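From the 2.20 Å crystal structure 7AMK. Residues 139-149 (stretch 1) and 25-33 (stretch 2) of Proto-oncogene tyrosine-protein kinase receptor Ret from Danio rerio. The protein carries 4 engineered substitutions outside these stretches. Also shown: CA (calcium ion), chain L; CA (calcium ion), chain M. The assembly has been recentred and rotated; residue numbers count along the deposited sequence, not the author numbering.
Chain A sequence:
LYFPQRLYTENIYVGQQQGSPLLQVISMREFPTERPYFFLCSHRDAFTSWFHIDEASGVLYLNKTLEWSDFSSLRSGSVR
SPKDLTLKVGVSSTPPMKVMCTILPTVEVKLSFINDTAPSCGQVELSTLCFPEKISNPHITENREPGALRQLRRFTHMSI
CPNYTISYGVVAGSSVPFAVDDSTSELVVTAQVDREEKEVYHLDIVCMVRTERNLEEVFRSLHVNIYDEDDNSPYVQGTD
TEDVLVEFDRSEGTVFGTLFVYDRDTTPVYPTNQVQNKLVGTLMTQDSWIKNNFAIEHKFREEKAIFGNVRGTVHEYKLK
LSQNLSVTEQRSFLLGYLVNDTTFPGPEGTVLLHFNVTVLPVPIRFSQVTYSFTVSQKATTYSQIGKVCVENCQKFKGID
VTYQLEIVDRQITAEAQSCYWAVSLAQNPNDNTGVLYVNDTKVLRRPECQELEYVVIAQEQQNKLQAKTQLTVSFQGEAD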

# COMPACT_ATOMS: atom_id res chain seq x y z
N HIS A 139 23.30 35.03 12.25
CA HIS A 139 22.85 34.34 11.07
C HIS A 139 22.77 35.35 9.95
O HIS A 139 22.45 36.51 10.20
CB HIS A 139 21.48 33.66 11.26
CG HIS A 139 20.40 34.60 11.70
ND1 HIS A 139 19.72 35.42 10.82
CD2 HIS A 139 19.88 34.85 12.93
CE1 HIS A 139 18.83 36.14 11.49
NE2 HIS A 139 18.91 35.81 12.77
N ILE A 140 23.10 34.92 8.74
CA ILE A 140 22.84 35.71 7.55
C ILE A 140 22.17 34.79 6.54
O ILE A 140 22.21 33.57 6.65
CB ILE A 140 24.13 36.32 6.98
CG1 ILE A 140 25.16 35.22 6.78
CG2 ILE A 140 24.72 37.31 7.94
CD1 ILE A 140 26.41 35.68 6.10
N THR A 141 21.57 35.39 5.53
CA THR A 141 20.99 34.62 4.45
C THR A 141 21.96 34.58 3.28
O THR A 141 22.73 35.51 3.07
CB THR A 141 19.64 35.20 4.01
OG1 THR A 141 18.77 35.25 5.14
CG2 THR A 141 18.98 34.32 2.91
N GLU A 142 21.94 33.47 2.55
CA GLU A 142 22.79 33.33 1.37
C GLU A 142 22.44 34.40 0.33
O GLU A 142 21.39 35.05 0.40
CB GLU A 142 22.63 31.91 0.79
CG GLU A 142 21.23 31.61 0.29
CD GLU A 142 21.14 30.37 -0.58
OE1 GLU A 142 22.17 29.87 -1.08
OE2 GLU A 142 20.00 29.90 -0.74
N ASN A 143 23.36 34.63 -0.60
CA ASN A 143 23.13 35.52 -1.77
C ASN A 143 22.79 36.96 -1.36
O ASN A 143 21.93 37.60 -1.97
CB ASN A 143 22.03 34.99 -2.69
CG ASN A 143 22.27 33.57 -3.14
OD1 ASN A 143 23.41 33.14 -3.29
ND2 ASN A 143 21.19 32.83 -3.34
N ARG A 144 23.45 37.47 -0.33
CA ARG A 144 23.16 38.80 0.19
C ARG A 144 24.42 39.65 0.22
O ARG A 144 25.54 39.15 0.25
CB ARG A 144 22.58 38.74 1.62
CG ARG A 144 21.20 38.19 1.72
CD ARG A 144 20.20 39.08 1.03
NE ARG A 144 18.84 38.61 1.27
CZ ARG A 144 18.21 37.73 0.50
NH1 ARG A 144 18.79 37.22 -0.57
NH2 ARG A 144 16.98 37.36 0.82
N GLU A 145 24.18 40.96 0.29
CA GLU A 145 25.24 41.96 0.27
C GLU A 145 26.13 41.87 1.51
O GLU A 145 25.63 41.86 2.64
CB GLU A 145 24.61 43.35 0.16
CG GLU A 145 25.43 44.48 0.81
CD GLU A 145 25.47 45.74 -0.06
OE1 GLU A 145 25.49 45.61 -1.30
OE2 GLU A 145 25.48 46.87 0.50
N PRO A 146 27.45 41.86 1.33
CA PRO A 146 28.37 41.89 2.48
C PRO A 146 28.11 43.09 3.38
O PRO A 146 27.56 44.11 2.96
CB PRO A 146 29.76 42.00 1.83
CG PRO A 146 29.56 41.70 0.35
CD PRO A 146 28.13 41.99 0.03
N GLY A 147 28.52 42.96 4.64
CA GLY A 147 28.19 44.00 5.61
C GLY A 147 28.66 43.64 6.99
O GLY A 147 29.05 42.50 7.28
N ALA A 148 28.64 44.65 7.85
CA ALA A 148 28.99 44.41 9.24
C ALA A 148 27.96 43.48 9.85
O ALA A 148 26.79 43.47 9.47
CB ALA A 148 29.05 45.72 10.03
N LEU A 149 28.42 42.70 10.78
CA LEU A 149 27.62 41.65 11.35
C LEU A 149 27.49 41.76 12.85
O LEU A 149 26.43 41.50 13.40
CB LEU A 149 28.25 40.31 10.98
CG LEU A 149 27.59 39.04 11.41
CD1 LEU A 149 26.31 38.96 10.63
CD2 LEU A 149 28.53 37.91 11.04
CA CA L . 22.59 28.92 -3.10
CA CA M . 19.10 27.89 -1.65
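Stretch 2 (25-33) VISMREFPT

Stretch 2 lies along stretch 1 as an extended segment running in the opposite direction. The register of nearest CA atoms establishes this: Glu-145 CA is 6.3 Å from Glu-30 CA, Gly-147 CA is 6.3 Å from Met-28 CA, and Leu-149 CA is 6.5 Å from Ile-26 CA, so numbering rises on one side as it falls on the other. From Val-25 to Arg-29 phi runs from -77 to -124 and psi from 132 to 137, an extended backbone that is nevertheless not assigned as regular strand; at Glu-30 the values change to -90/-3 and the run is interrupted. No direct hydrogen bond joins the two stretches among the modelled atoms, and many of the closest contacts across the 512 Å² buried between them set a side chain against backbone atoms.

Glu-145 and Met-28 cover the most surface, 99 and 98 Å². Met-28 leaves its backbone sideways, but with chi angles of -68°, -154° and 70° (m, t, p) its end comes nearer to stretch 1. Met-28 CE lies 3.5 Å from Gly-147 CA and 3.9 Å from Glu-145 O. Gly-147 makes room for this methyl: an ideal CB there would point toward stretch 2 and fall 2.7 Å from Met-28 CE, a clash. The sulfur has two apolar neighbours, with Met-28 SD 4.0 Å from both Ile-140 CG2 and Leu-149 CD1. Ile-140 thus brings the first strand of stretch 1 into the same contact as the second.

The CA-to-CB bond of Glu-145 points toward stretch 2, and the residue packs beyond the methionine. Glu-145 CB is 3.9 Å from Arg-29 O, while Glu-145 OE1 reaches 3.4 Å from Pro-32 CG, a contact with a carbon of the proline ring. Beside it, the CA-to-CB bond of Arg-144 also points toward stretch 2. Arg-144 NE is 4.1 Å from Glu-30 CG, an oblique approach to the guanidinium, and 4.2 Å from Glu-30 OE2; the charges are opposite, but the separation is beyond a salt bridge. Arg-144 NE is buried by the contact and has no partner in the model.

At the other end, Ile-26 covers 49 Å², the next largest share. The CA-to-CB bond of Ile-26 points toward stretch 1, and Ile-26 CG2 lies 3.4 Å from Ala-148 O, with Ile-26 CG1 3.8 Å from Leu-149 O. Ala-148 O also lies 3.5 Å from Met-28 CG. Water 1 provides a polar link here, donating to Ser-27 O at 2.8 Å and to Ala-148 O at 3.0 Å, and so bridges the two backbones.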

# COMPACT_ATOMS: atom_id res chain seq x y z
N VAL A 25 23.46 48.00 17.95
CA VAL A 25 22.52 47.16 17.20
C VAL A 25 22.90 47.20 15.73
O VAL A 25 23.12 48.29 15.17
CB VAL A 25 21.08 47.67 17.38
CG1 VAL A 25 20.13 46.99 16.42
CG2 VAL A 25 20.62 47.51 18.80
N ILE A 26 22.95 46.03 15.09
CA ILE A 26 23.37 45.91 13.69
C ILE A 26 22.16 45.62 12.81
O ILE A 26 21.34 44.76 13.13
CB ILE A 26 24.43 44.81 13.50
CG1 ILE A 26 25.64 45.09 14.37
CG2 ILE A 26 24.80 44.69 12.01
CD1 ILE A 26 26.47 46.23 13.86
N SER A 27 22.08 46.32 11.68
CA SER A 27 21.10 45.99 10.65
C SER A 27 21.84 45.74 9.35
O SER A 27 22.71 46.52 8.97
CB SER A 27 20.08 47.12 10.45
OG SER A 27 19.03 46.75 9.57
N MET A 28 21.52 44.65 8.67
CA MET A 28 22.17 44.36 7.40
C MET A 28 21.30 44.78 6.22
O MET A 28 20.08 44.58 6.23
CB MET A 28 22.54 42.90 7.33
CG MET A 28 23.62 42.63 8.36
SD MET A 28 24.60 41.26 7.90
CE MET A 28 25.50 41.93 6.49
N ARG A 29 21.94 45.40 5.23
CA ARG A 29 21.24 45.87 4.05
C ARG A 29 20.94 44.72 3.10
O ARG A 29 21.81 43.88 2.81
CB ARG A 29 22.07 46.93 3.32
CG ARG A 29 22.34 48.16 4.16
CD ARG A 29 23.62 48.84 3.72
NE ARG A 29 23.61 50.30 3.90
CZ ARG A 29 24.03 50.93 4.99
NH1 ARG A 29 24.43 50.28 6.06
NH2 ARG A 29 24.04 52.27 4.99
N GLU A 30 19.71 44.67 2.63
CA GLU A 30 19.35 43.71 1.60
C GLU A 30 19.53 44.27 0.19
O GLU A 30 19.33 43.53 -0.78
CB GLU A 30 17.91 43.25 1.83
CG GLU A 30 17.83 42.25 2.98
CD GLU A 30 16.42 41.97 3.38
OE1 GLU A 30 15.69 42.95 3.65
OE2 GLU A 30 16.02 40.79 3.42
N PHE A 31 19.93 45.53 0.06
CA PHE A 31 20.19 46.17 -1.22
C PHE A 31 21.15 47.32 -0.96
O PHE A 31 21.16 47.88 0.15
CB PHE A 31 18.90 46.66 -1.93
CG PHE A 31 18.48 48.05 -1.55
N PRO A 32 22.00 47.67 -1.93
CA PRO A 32 23.12 48.58 -1.62
C PRO A 32 22.71 50.00 -1.23
O PRO A 32 23.39 50.61 -0.40
CB PRO A 32 23.94 48.57 -2.92
CG PRO A 32 23.57 47.26 -3.59
CD PRO A 32 22.10 47.12 -3.29
N THR A 33 21.61 50.54 -1.76
CA THR A 33 21.19 51.87 -1.35
C THR A 33 20.30 51.88 -0.10
O THR A 33 20.00 52.96 0.43
CB THR A 33 20.47 52.60 -2.49
OG1 THR A 33 19.33 51.84 -2.91
CG2 THR A 33 21.42 52.81 -3.69
O HOH W 1 25.40 45.91 8.36
O HOH W 2 22.86 27.86 -5.16
O HOH W 3 23.80 30.84 -3.64